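Local coordinates for protein indole-3-pyruvate decarboxylase (Azospirillum brasilense, PDB 2NXW) that catalyses the thiamine diphosphate- and magnesium-dependent decarboxylation of indole-3-pyruvate, and also of phenylpyruvate, the former reaction belonging to auxin biosynthesis, at residues A[34-40]-A[84-89]; A[201-205]-A[333-337]; A[212-216]-A[343-348]; A[275-279]-A[548-552]; A[302-306]-A[419-423]. All blocks are in the same frame, centred on the assembly; numbering follows the deposited sequence.

Contact 1: A[34-40]-A[84-89]; sequences RGAQAMF and TLGVAA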
# COMPACT_ATOMS: atom_id res chain seq x y z
N ARG A 34 20.85 10.21 29.72
CA ARG A 34 21.12 9.09 28.83
C ARG A 34 22.37 9.25 27.98
O ARG A 34 22.60 8.47 27.05
CB ARG A 34 19.89 8.84 27.96
CG ARG A 34 18.72 8.30 28.79
CD ARG A 34 17.39 8.35 28.05
NE ARG A 34 16.35 7.65 28.80
CZ ARG A 34 15.75 8.13 29.89
NH1 ARG A 34 16.07 9.32 30.37
NH2 ARG A 34 14.85 7.37 30.51
N GLY A 35 23.17 10.26 28.29
CA GLY A 35 24.42 10.46 27.59
C GLY A 35 24.53 11.51 26.50
O GLY A 35 25.62 11.74 26.00
N ALA A 36 23.42 12.16 26.15
CA ALA A 36 23.46 13.18 25.10
C ALA A 36 24.47 14.24 25.49
O ALA A 36 24.55 14.64 26.67
CB ALA A 36 22.08 13.79 24.92
N GLN A 37 25.23 14.73 24.52
CA GLN A 37 26.26 15.72 24.78
C GLN A 37 26.03 17.09 24.18
O GLN A 37 26.76 18.04 24.47
CB GLN A 37 27.61 15.18 24.30
CG GLN A 37 28.03 13.89 24.99
CD GLN A 37 29.31 13.31 24.44
OE1 GLN A 37 29.39 12.96 23.26
NE2 GLN A 37 30.33 13.21 25.28
N ALA A 38 25.02 17.21 23.33
CA ALA A 38 24.73 18.48 22.70
C ALA A 38 23.39 18.40 22.00
O ALA A 38 22.83 17.33 21.86
CB ALA A 38 25.82 18.82 21.68
N MET A 39 22.89 19.55 21.60
CA MET A 39 21.66 19.59 20.84
C MET A 39 21.93 20.50 19.66
O MET A 39 22.34 21.65 19.82
CB MET A 39 20.49 20.14 21.64
CG MET A 39 19.19 20.04 20.82
SD MET A 39 17.71 20.29 21.79
CE MET A 39 17.99 21.94 22.22
N PHE A 40 21.73 19.95 18.47
CA PHE A 40 21.92 20.70 17.24
C PHE A 40 20.54 21.13 16.78
O PHE A 40 19.57 20.42 16.99
CB PHE A 40 22.56 19.80 16.17
CG PHE A 40 23.91 19.29 16.56
CD1 PHE A 40 25.06 20.05 16.30
CD2 PHE A 40 24.04 18.07 17.20
CE1 PHE A 40 26.31 19.59 16.70
CE2 PHE A 40 25.29 17.60 17.60
CZ PHE A 40 26.43 18.36 17.35
N THR A 84 25.98 7.18 21.79
CA THR A 84 24.93 7.66 22.67
C THR A 84 23.79 8.25 21.85
O THR A 84 23.72 8.02 20.63
CB THR A 84 25.51 8.71 23.66
OG1 THR A 84 24.55 9.00 24.68
CG2 THR A 84 25.88 9.99 22.94
N LEU A 85 22.90 8.98 22.49
CA LEU A 85 21.78 9.60 21.78
C LEU A 85 22.22 10.90 21.13
O LEU A 85 22.98 11.67 21.73
CB LEU A 85 20.63 9.93 22.74
CG LEU A 85 19.92 8.77 23.43
CD1 LEU A 85 18.82 9.33 24.30
CD2 LEU A 85 19.34 7.80 22.40
N GLY A 86 21.74 11.13 19.91
CA GLY A 86 22.01 12.38 19.21
C GLY A 86 20.75 13.21 19.36
O GLY A 86 19.67 12.65 19.55
N VAL A 87 20.86 14.54 19.29
CA VAL A 87 19.68 15.39 19.45
C VAL A 87 19.62 16.45 18.36
O VAL A 87 20.53 17.26 18.20
CB VAL A 87 19.65 16.06 20.85
CG1 VAL A 87 18.30 16.74 21.07
CG2 VAL A 87 19.91 15.01 21.93
N ALA A 88 18.51 16.43 17.63
CA ALA A 88 18.28 17.34 16.51
C ALA A 88 16.95 18.05 16.71
O ALA A 88 15.90 17.41 16.70
CB ALA A 88 18.27 16.56 15.21
N ALA A 89 17.02 19.37 16.86
CA ALA A 89 15.83 20.19 17.09
C ALA A 89 15.47 21.05 15.89
O ALA A 89 16.30 21.79 15.37
CB ALA A 89 16.04 21.08 18.33
O HOH W 1 24.88 13.72 21.80
O HOH W 2 23.57 15.42 19.88

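Contact 2: A[201-205]-A[333-337]; sequences WPVDR and ADIPL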
# COMPACT_ATOMS: atom_id res chain seq x y z
N TRP A 201 12.15 -3.74 27.96
CA TRP A 201 11.67 -4.42 26.75
C TRP A 201 11.69 -5.92 27.05
O TRP A 201 12.48 -6.38 27.87
CB TRP A 201 12.58 -4.11 25.56
CG TRP A 201 12.20 -2.85 24.84
CD1 TRP A 201 12.06 -1.60 25.39
CD2 TRP A 201 11.92 -2.70 23.45
NE1 TRP A 201 11.71 -0.69 24.43
CE2 TRP A 201 11.62 -1.34 23.22
CE3 TRP A 201 11.90 -3.59 22.36
CZ2 TRP A 201 11.29 -0.84 21.96
CZ3 TRP A 201 11.57 -3.09 21.09
CH2 TRP A 201 11.27 -1.72 20.91
N PRO A 202 10.81 -6.69 26.39
CA PRO A 202 10.72 -8.14 26.58
C PRO A 202 12.02 -8.91 26.36
O PRO A 202 12.75 -8.65 25.41
CB PRO A 202 9.65 -8.56 25.58
CG PRO A 202 8.80 -7.33 25.43
CD PRO A 202 9.83 -6.24 25.38
N VAL A 203 12.29 -9.87 27.25
CA VAL A 203 13.48 -10.71 27.14
C VAL A 203 13.05 -12.13 27.48
O VAL A 203 12.60 -12.40 28.59
CB VAL A 203 14.60 -10.30 28.11
CG1 VAL A 203 15.77 -11.27 28.00
CG2 VAL A 203 15.06 -8.88 27.80
N ASP A 204 13.16 -13.03 26.50
CA ASP A 204 12.77 -14.42 26.70
C ASP A 204 13.98 -15.25 27.13
O ASP A 204 14.77 -15.67 26.29
CB ASP A 204 12.20 -14.98 25.40
CG ASP A 204 11.57 -16.34 25.59
OD1 ASP A 204 11.99 -17.06 26.52
OD2 ASP A 204 10.66 -16.68 24.81
N ARG A 205 14.10 -15.47 28.44
CA ARG A 205 15.22 -16.23 28.99
C ARG A 205 15.29 -17.67 28.48
O ARG A 205 16.38 -18.22 28.33
CB ARG A 205 15.16 -16.23 30.52
CG ARG A 205 15.31 -14.85 31.14
CD ARG A 205 16.63 -14.20 30.77
N ALA A 333 12.64 -14.60 19.18
CA ALA A 333 12.30 -13.21 19.46
C ALA A 333 12.69 -12.83 20.88
O ALA A 333 12.93 -13.70 21.73
CB ALA A 333 10.80 -12.99 19.24
N ASP A 334 12.76 -11.53 21.14
CA ASP A 334 13.11 -11.00 22.45
C ASP A 334 14.46 -11.48 22.97
O ASP A 334 14.59 -11.96 24.10
CB ASP A 334 12.01 -11.34 23.46
CG ASP A 334 10.64 -10.89 23.00
OD1 ASP A 334 10.57 -9.84 22.32
OD2 ASP A 334 9.64 -11.56 23.32
N ILE A 335 15.48 -11.33 22.13
CA ILE A 335 16.83 -11.71 22.49
C ILE A 335 17.76 -10.52 22.29
O ILE A 335 18.18 -10.24 21.16
CB ILE A 335 17.34 -12.89 21.64
CG1 ILE A 335 16.49 -14.13 21.94
CG2 ILE A 335 18.82 -13.14 21.92
CD1 ILE A 335 17.02 -15.41 21.33
N PRO A 336 18.08 -9.79 23.37
CA PRO A 336 18.98 -8.64 23.26
C PRO A 336 20.37 -9.17 22.92
O PRO A 336 20.76 -10.23 23.39
CB PRO A 336 18.90 -8.00 24.64
CG PRO A 336 18.60 -9.17 25.54
CD PRO A 336 17.60 -9.96 24.75
N LEU A 337 21.10 -8.44 22.09
CA LEU A 337 22.44 -8.87 21.70
C LEU A 337 23.35 -9.08 22.90
O LEU A 337 24.09 -10.06 22.95
CB LEU A 337 23.05 -7.85 20.74
CG LEU A 337 24.29 -8.35 19.99
CD1 LEU A 337 23.90 -9.50 19.07
CD2 LEU A 337 24.90 -7.22 19.17
O HOH W 3 10.89 -15.43 22.41

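Contact 3: A[212-216]-A[343-348]; sequences ADEVL and ALLERL. Unlike the reference sequence in segment 343-348: Arg-347 (reference Gly).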
# COMPACT_ATOMS: atom_id res chain seq x y z
N ALA A 212 21.30 -19.87 22.36
CA ALA A 212 22.74 -19.98 22.61
C ALA A 212 23.24 -21.39 22.33
O ALA A 212 24.30 -21.57 21.71
CB ALA A 212 23.05 -19.58 24.05
N ASP A 213 22.50 -22.40 22.78
CA ASP A 213 22.92 -23.78 22.54
C ASP A 213 22.94 -24.10 21.06
O ASP A 213 23.88 -24.72 20.56
CB ASP A 213 21.98 -24.77 23.24
CG ASP A 213 22.14 -24.79 24.74
OD1 ASP A 213 23.18 -24.32 25.26
OD2 ASP A 213 21.22 -25.30 25.43
N GLU A 214 21.90 -23.66 20.34
CA GLU A 214 21.82 -23.93 18.91
C GLU A 214 22.92 -23.23 18.13
O GLU A 214 23.49 -23.80 17.20
CB GLU A 214 20.46 -23.51 18.36
CG GLU A 214 20.17 -24.13 17.00
CD GLU A 214 18.88 -23.65 16.39
OE1 GLU A 214 17.97 -23.21 17.13
OE2 GLU A 214 18.76 -23.72 15.14
N VAL A 215 23.21 -21.99 18.50
CA VAL A 215 24.26 -21.24 17.82
C VAL A 215 25.60 -21.94 17.99
O VAL A 215 26.35 -22.10 17.03
CB VAL A 215 24.36 -19.80 18.39
CG1 VAL A 215 25.64 -19.13 17.91
CG2 VAL A 215 23.15 -18.99 17.95
N LEU A 216 25.92 -22.36 19.21
CA LEU A 216 27.20 -23.02 19.44
C LEU A 216 27.28 -24.34 18.69
O LEU A 216 28.33 -24.70 18.15
CB LEU A 216 27.44 -23.23 20.94
CG LEU A 216 27.72 -21.95 21.74
CD1 LEU A 216 28.01 -22.30 23.19
CD2 LEU A 216 28.89 -21.20 21.12
N ALA A 343 25.15 -15.26 27.26
CA ALA A 343 24.74 -16.66 27.27
C ALA A 343 25.76 -17.55 26.57
O ALA A 343 25.99 -18.70 26.98
CB ALA A 343 23.37 -16.80 26.61
N LEU A 344 26.37 -17.04 25.51
CA LEU A 344 27.37 -17.81 24.80
C LEU A 344 28.64 -17.92 25.65
O LEU A 344 29.27 -18.97 25.68
CB LEU A 344 27.70 -17.14 23.46
CG LEU A 344 26.56 -17.20 22.44
CD1 LEU A 344 26.90 -16.34 21.22
CD2 LEU A 344 26.34 -18.65 22.01
N LEU A 345 28.99 -16.85 26.35
CA LEU A 345 30.19 -16.88 27.19
C LEU A 345 30.06 -17.89 28.32
O LEU A 345 31.01 -18.59 28.65
CB LEU A 345 30.48 -15.49 27.75
CG LEU A 345 31.02 -14.48 26.73
CD1 LEU A 345 31.10 -13.09 27.35
CD2 LEU A 345 32.40 -14.92 26.24
N GLU A 346 28.86 -17.98 28.88
CA GLU A 346 28.60 -18.91 29.97
C GLU A 346 28.77 -20.36 29.53
O GLU A 346 28.98 -21.25 30.36
CB GLU A 346 27.17 -18.71 30.47
CG GLU A 346 26.99 -17.49 31.35
CD GLU A 346 25.54 -17.07 31.47
OE1 GLU A 346 24.66 -17.97 31.51
OE2 GLU A 346 25.27 -15.85 31.53
N ARG A 347 28.68 -20.60 28.22
CA ARG A 347 28.79 -21.95 27.66
C ARG A 347 30.12 -22.28 27.00
O ARG A 347 30.28 -23.36 26.41
CB ARG A 347 27.65 -22.16 26.66
CG ARG A 347 26.28 -22.06 27.30
CD ARG A 347 25.18 -21.91 26.26
NE ARG A 347 23.86 -22.07 26.86
CZ ARG A 347 23.33 -21.25 27.76
NH1 ARG A 347 24.01 -20.18 28.18
NH2 ARG A 347 22.13 -21.51 28.28
N LEU A 348 31.08 -21.37 27.10
CA LEU A 348 32.40 -21.56 26.51
C LEU A 348 33.49 -21.42 27.56
O LEU A 348 33.48 -20.48 28.35
CB LEU A 348 32.64 -20.51 25.41
CG LEU A 348 31.76 -20.58 24.16
CD1 LEU A 348 31.88 -19.27 23.38
CD2 LEU A 348 32.19 -21.76 23.30
O HOH W 4 20.89 -24.27 27.85

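Contact 4: A[275-279]-A[548-552]; sequences IGVAG and TLARF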
# COMPACT_ATOMS: atom_id res chain seq x y z
N ILE A 275 33.47 -5.86 2.72
CA ILE A 275 32.70 -4.77 2.14
C ILE A 275 32.20 -5.14 0.75
O ILE A 275 31.86 -4.27 -0.05
CB ILE A 275 33.50 -3.45 2.01
CG1 ILE A 275 34.69 -3.64 1.07
CG2 ILE A 275 33.96 -2.99 3.38
CD1 ILE A 275 35.43 -2.33 0.73
N GLY A 276 32.15 -6.44 0.47
CA GLY A 276 31.69 -6.88 -0.84
C GLY A 276 32.81 -6.99 -1.85
O GLY A 276 33.99 -7.06 -1.49
N VAL A 277 32.45 -6.99 -3.13
CA VAL A 277 33.43 -7.13 -4.20
C VAL A 277 34.57 -6.11 -4.19
O VAL A 277 35.65 -6.38 -4.71
CB VAL A 277 32.74 -7.10 -5.59
CG1 VAL A 277 32.26 -5.69 -5.91
CG2 VAL A 277 33.69 -7.61 -6.66
N ALA A 278 34.35 -4.96 -3.57
CA ALA A 278 35.38 -3.92 -3.51
C ALA A 278 36.51 -4.22 -2.52
O ALA A 278 37.57 -3.60 -2.57
CB ALA A 278 34.73 -2.58 -3.15
N GLY A 279 36.28 -5.18 -1.63
CA GLY A 279 37.29 -5.51 -0.63
C GLY A 279 38.30 -6.59 -0.98
O GLY A 279 38.41 -7.00 -2.13
N THR A 548 40.22 1.06 -4.37
CA THR A 548 39.02 0.37 -3.93
C THR A 548 37.84 0.63 -4.87
O THR A 548 37.07 -0.28 -5.17
CB THR A 548 38.67 0.77 -2.47
OG1 THR A 548 39.81 0.50 -1.64
CG2 THR A 548 37.48 -0.02 -1.96
N LEU A 549 37.69 1.87 -5.36
CA LEU A 549 36.59 2.13 -6.27
C LEU A 549 36.87 1.41 -7.59
O LEU A 549 35.96 0.88 -8.20
CB LEU A 549 36.41 3.64 -6.51
CG LEU A 549 35.30 4.00 -7.51
CD1 LEU A 549 33.97 3.39 -7.08
CD2 LEU A 549 35.18 5.51 -7.61
N ALA A 550 38.14 1.35 -8.00
CA ALA A 550 38.46 0.65 -9.24
C ALA A 550 38.09 -0.83 -9.12
O ALA A 550 37.56 -1.42 -10.06
CB ALA A 550 39.93 0.81 -9.57
N ARG A 551 38.34 -1.43 -7.96
CA ARG A 551 37.99 -2.84 -7.78
C ARG A 551 36.48 -3.02 -7.77
O ARG A 551 35.95 -4.02 -8.26
CB ARG A 551 38.58 -3.39 -6.47
CG ARG A 551 40.09 -3.55 -6.49
CD ARG A 551 40.56 -4.49 -5.38
NE ARG A 551 40.21 -4.00 -4.05
CZ ARG A 551 40.87 -3.06 -3.38
NH1 ARG A 551 41.95 -2.48 -3.90
NH2 ARG A 551 40.46 -2.70 -2.17
N PHE A 552 35.78 -2.05 -7.19
CA PHE A 552 34.32 -2.06 -7.11
C PHE A 552 33.74 -2.07 -8.52
O PHE A 552 32.89 -2.90 -8.84
CB PHE A 552 33.85 -0.82 -6.35
CG PHE A 552 32.37 -0.75 -6.09
CD1 PHE A 552 31.79 -1.51 -5.08
CD2 PHE A 552 31.57 0.11 -6.82
CE1 PHE A 552 30.42 -1.40 -4.79
CE2 PHE A 552 30.20 0.23 -6.55
CZ PHE A 552 29.63 -0.53 -5.53

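Contact 5: A[302-306]-A[419-423]; sequences DTNFA and GYYAG. With TPP (thiamine diphosphate), chain E.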
# COMPACT_ATOMS: atom_id res chain seq x y z
N ASP A 302 21.36 -4.73 0.36
CA ASP A 302 22.06 -4.88 -0.91
C ASP A 302 22.77 -3.59 -1.35
O ASP A 302 23.29 -3.53 -2.47
CB ASP A 302 21.09 -5.32 -2.01
CG ASP A 302 20.24 -6.50 -1.59
OD1 ASP A 302 20.80 -7.50 -1.10
OD2 ASP A 302 19.00 -6.42 -1.76
N THR A 303 22.79 -2.58 -0.49
CA THR A 303 23.42 -1.32 -0.86
C THR A 303 24.86 -1.14 -0.40
O THR A 303 25.21 -1.42 0.75
CB THR A 303 22.62 -0.10 -0.35
OG1 THR A 303 21.28 -0.15 -0.86
CG2 THR A 303 23.27 1.21 -0.82
N ASN A 304 25.69 -0.69 -1.34
CA ASN A 304 27.09 -0.39 -1.07
C ASN A 304 27.78 -1.47 -0.26
O ASN A 304 27.72 -2.66 -0.60
CB ASN A 304 27.22 0.96 -0.36
CG ASN A 304 28.50 1.69 -0.72
OD1 ASN A 304 29.11 2.35 0.12
ND2 ASN A 304 28.92 1.57 -1.97
N PHE A 305 28.43 -1.06 0.82
CA PHE A 305 29.25 -1.95 1.62
C PHE A 305 28.57 -2.93 2.58
O PHE A 305 29.26 -3.69 3.26
CB PHE A 305 30.26 -1.13 2.44
CG PHE A 305 31.17 -0.28 1.61
CD1 PHE A 305 31.46 -0.60 0.29
CD2 PHE A 305 31.78 0.84 2.18
CE1 PHE A 305 32.34 0.17 -0.46
CE2 PHE A 305 32.67 1.63 1.43
CZ PHE A 305 32.95 1.29 0.11
N ALA A 306 27.25 -2.91 2.64
CA ALA A 306 26.53 -3.81 3.55
C ALA A 306 26.64 -5.28 3.17
O ALA A 306 26.88 -5.63 2.01
CB ALA A 306 25.06 -3.42 3.62
N GLY A 419 28.21 4.47 4.68
CA GLY A 419 28.62 3.27 3.98
C GLY A 419 27.53 2.35 3.47
O GLY A 419 27.77 1.57 2.54
N TYR A 420 26.35 2.40 4.09
CA TYR A 420 25.24 1.56 3.65
C TYR A 420 24.15 2.40 2.98
O TYR A 420 23.68 2.06 1.91
CB TYR A 420 24.62 0.81 4.83
CG TYR A 420 25.56 -0.11 5.58
CD1 TYR A 420 26.75 -0.57 5.02
CD2 TYR A 420 25.23 -0.54 6.87
CE1 TYR A 420 27.61 -1.43 5.73
CE2 TYR A 420 26.07 -1.41 7.58
CZ TYR A 420 27.25 -1.84 7.01
OH TYR A 420 28.11 -2.65 7.72
N TYR A 421 23.77 3.50 3.62
CA TYR A 421 22.72 4.37 3.11
C TYR A 421 23.14 5.08 1.82
O TYR A 421 22.31 5.36 0.95
CB TYR A 421 22.35 5.40 4.18
CG TYR A 421 21.17 6.27 3.85
CD1 TYR A 421 19.89 5.72 3.68
CD2 TYR A 421 21.31 7.65 3.75
CE1 TYR A 421 18.79 6.52 3.42
CE2 TYR A 421 20.21 8.47 3.49
CZ TYR A 421 18.96 7.90 3.33
OH TYR A 421 17.85 8.68 3.10
N ALA A 422 24.43 5.38 1.72
CA ALA A 422 25.03 6.00 0.54
C ALA A 422 24.46 7.35 0.14
O ALA A 422 24.50 7.72 -1.04
CB ALA A 422 24.96 5.04 -0.65
N GLY A 423 23.94 8.10 1.10
CA GLY A 423 23.40 9.41 0.79
C GLY A 423 24.47 10.48 0.90
O GLY A 423 25.27 10.49 1.83
N1' TPP E . 21.81 12.57 -4.14
C2' TPP E . 22.06 12.23 -2.87
CM2 TPP E . 21.51 13.08 -1.74
N3' TPP E . 22.78 11.14 -2.59
C4' TPP E . 23.30 10.34 -3.57
N4' TPP E . 23.97 9.20 -3.22
C5' TPP E . 23.11 10.70 -4.94
C6' TPP E . 22.32 11.84 -5.19
C7' TPP E . 23.69 9.89 -6.12
N3 TPP E . 25.22 9.91 -6.20
C2 TPP E . 25.90 8.86 -5.72
S1 TPP E . 27.58 9.26 -6.03
C5 TPP E . 27.31 10.81 -6.82
C4 TPP E . 25.92 10.93 -6.80
CM4 TPP E . 25.22 12.18 -7.42
C6 TPP E . 28.36 11.69 -7.35
C7 TPP E . 29.19 12.25 -6.18
O7 TPP E . 30.01 13.24 -6.76
PA TPP E . 31.16 13.71 -5.78
O1A TPP E . 30.65 14.22 -4.44
O2A TPP E . 31.89 14.81 -6.55
O3A TPP E . 32.20 12.54 -5.49
PB TPP E . 32.86 11.65 -6.72
O1B TPP E . 33.28 12.57 -7.87
O2B TPP E . 34.07 10.93 -6.05
O3B TPP E . 31.86 10.60 -7.19

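Contact 1: A[34-40]-A[84-89]
Val-87 packs against Ala-36, the carbonyl of Ala-38 and Met-39 and gives more surface to this contact than any other residue. Its two methyl groups divide the work. With CG1 anti to the backbone N (chi1 -170°), that methyl presses on the Met-39 chain; Val-87 CG1 lies 3.4 Å from Met-39 CG, closer than such carbons normally pack. The other methyl, Val-87 CG2, lies 3.9 Å from Ala-36 CB. Beyond Val-87, Met-39 SD reaches to 3.9 Å from Ala-89 CB. An alanine in place of Met-39 is likely to open a gap beside Val-87 CG1 and Ala-89 CB, and to cost the packing on Phe-50 of helix 48-57. Thr-84 lies over the backbone of Gly-35, with Thr-84 CG2 3.5 Å from Gly-35 O. Gly-35 has a positive phi and is the C-prime residue of the Schellman motif that ends helix 23-33. A CB there would clash with Thr-84 OG1. Leu-85 and Arg-34 run side by side, Leu-85 CD1 being 3.8 Å from Arg-34 CB. The guanidinium of Arg-34 goes on to a salt bridge with Asp-198. Further along, the backbones pair directly. Phe-40 N donates to Val-87 O (3.0 Å), and Ala-89 N donates to Phe-40 O (2.8 Å). Earlier, two waters join the chains, one between Gln-37 N and Leu-85 O, the other between Ala-38 O and Val-87 N. This is neighbouring-strand pairing in the parallel, helix-flanked sheet of the N-terminal domain of thiamine diphosphate enzymes.

Contact 2: A[201-205]-A[333-337]
Asp-204 and Asp-334 join two loops, each just ahead of a helix. Asp-204 is the N-cap of helix 205-221 and Pro-336 that of helix 337-346. The contact therefore ties together two helix starts at the surface. One direct hydrogen bond crosses it. Asp-204 N donates to Asp-334 O at 3.0 Å, nearly straight (166°) and in the carbonyl plane. The same oxygen receives a CA-H contact from Val-203. The carboxylates take no part in that bond. Asp-204 has its CG anti to the backbone N (chi1 -170°), and its OD1 caps Ala-207 N in the first turn of the helix. The carboxylate of Asp-334 instead lies against the Pro-202 ring, with Asp-334 CG 3.6 Å from Pro-202 CB. Pro-202 O accepts a hydrogen bond from NH2 of Arg-323, which also packs on Val-203 and Pro-336. Apolar contact is slight. Val-203 and Pro-336 meet almost perpendicularly, Val-203 CG1 lying 4.0 Å from Pro-336 CD. Water makes the last link. One molecule donates to Asp-204 OD2 at 2.7 Å and to Ala-333 O at 2.8 Å.

Contact 3: A[212-216]-A[343-348]
Arg-347 NE donates to Asp-213 OD1 at 2.8 Å, part of a salt bridge from helix 205-221 to the residue just past helix 337-346. The bond is bent (144°). The oxygen lies in the guanidinium plane, but NE meets it from above the carboxylate plane, and the two flat groups are turned 51° apart. A water adds a second link, donating to Asp-213 OD2 and accepting from Arg-347 NH2. Arg-347 NH1 meanwhile donates to Ala-343 O, at 2.7 Å, on its own segment. Each of the three guanidinium nitrogens thus has a partner, which should limit rotation of the group. One face of it is covered by Ala-212 CB, near its margin. Arg-347 differs from the reference sequence, which has glycine here; the salt bridge is that of the deposited residue. Below this polar edge the contact is apolar. Leu-344 CD2 is its centre: it lies 3.6 Å from Leu-216 CG and also touches Ala-212 O and Val-215 CG1. Leu-216 and Leu-344 run antiparallel alongside one another. Leu-216 CD1 touches Arg-347 CB at 3.5 Å, while Leu-216 CD2 touches both Leu-344 CD2 and Leu-348 CD2. Ala-212 and Ala-343 meet by their CB atoms, 3.8 Å apart, where small side chains let the helices come close. The contact packs helix 205-221 on helix 337-346 in the central domain. Helix 239-249 adds Leu-245 and Leu-249, and Phe-294 of strand 292-296 and Leu-327 of strand 324-327 lie beneath, on the sheet.

Contact 4: A[275-279]-A[548-552]
Ala-278 and Phe-552 bring the backbones close, their CA atoms 4.2 Å apart, where loop 275-279 lies against one side of a helix. The loop turns tightly, with Gly-279 N bonded to Gly-276 O. The positive phi of Gly-276 suits glycine. The Arg-551 chain bends at chi3 (-61°), which brings the guanidinium back over Thr-548 CA on its own helix and turns NE and NH2 to the loop. Arg-551 NE donates to Ala-278 O at 3.1 Å. Arg-551 NH2 makes a second, weak bond to the same oxygen. One carbonyl is gripped by two N-H groups; both bonds are bent (135° for NE), and NE stands well above the carbonyl plane. The rest is apolar. In Thr-548, chi1 of -56° sets OG1 beside the backbone N and CG2 anti to it, and this CG2 lies 3.9 Å from Ala-278 CB. It also touches Ile-275 CD1. Ala-278 CB sits at the edge of the Phe-552 ring, 3.7 Å from Phe-552 CD1. Val-277 CG1 adds a looser contact at 4.3 Å from the same CD1. The Phe-552 side chain is about 9 Å from the cofactor, consistent with a C-terminal helix near the active site, as in related decarboxylases. The contact ties the central-domain loop before helix 281-288 to helix 547-558. Helix 402-407 adjoins helix 547-558, its Phe-405 meeting the Phe-552 ring edge-to-face.

Contact 5: A[302-306]-A[419-423]
Asn-304, next to Gly-419, takes the first corner of a type II' beta turn with a positive phi (45°), a place more often filled by glycine. The turn runs from Thr-303 to Ala-306 and is closed by Ala-306 N bonding to Thr-303 O. It presents the N-H of Phe-305 to the facing loop. Phe-305 N donates to Gly-419 O at 3.2 Å, nearly along the C=O axis. Tyr-420 has its CG beside the backbone N (chi1 -60°), which carries the ring to Ala-306. Ala-306 CB stands over one face in a CH-pi contact, 3.9 Å from the centroid of the Tyr-420 ring. Phe-305 CB lies 4.2 Å from Tyr-420 CE1. The phenol OH goes on to Met-258 N, which should fix the outer end of the ring. An alanine at Tyr-420 would probably leave Ala-306 CB without its ring face and Met-258 N without its hydroxyl partner. The turn belongs to the central domain, and 419-423 to the C-terminal cofactor-binding domain. Ala-422 and Gly-423 belong to the thiamine diphosphate pocket, and Ala-422 O accepts a hydrogen bond from the cofactor N4' at 2.7 Å. Such a backbone carbonyl facing the 4'-amino group is a feature of thiamine diphosphate enzymes. Glu-109 OE2 accepts the backbone N-H groups of both Tyr-420 and Tyr-421. Leu-129 of the second subunit packs on Tyr-420.

Contacts 1 and 3 are buried, contact 2 lies at the surface, and contacts 4 and 5 are in between. Contact 1 is the one of the five that pairs strands. Contacts 2 and 3 hold the same two helices, 205-221 and 337-346: contact 2 at their starts with backbone and water, contact 3 further along with leucines and a salt bridge. Their centres are about 15 Å apart. Contacts 4 and 5 each join a central-domain loop to a later part of the chain, by backbone carbonyls that receive N-H groups. They touch each other, Ile-275 O lying 3.7 Å from Phe-305 CD1. Contact 5 alone bonds the cofactor.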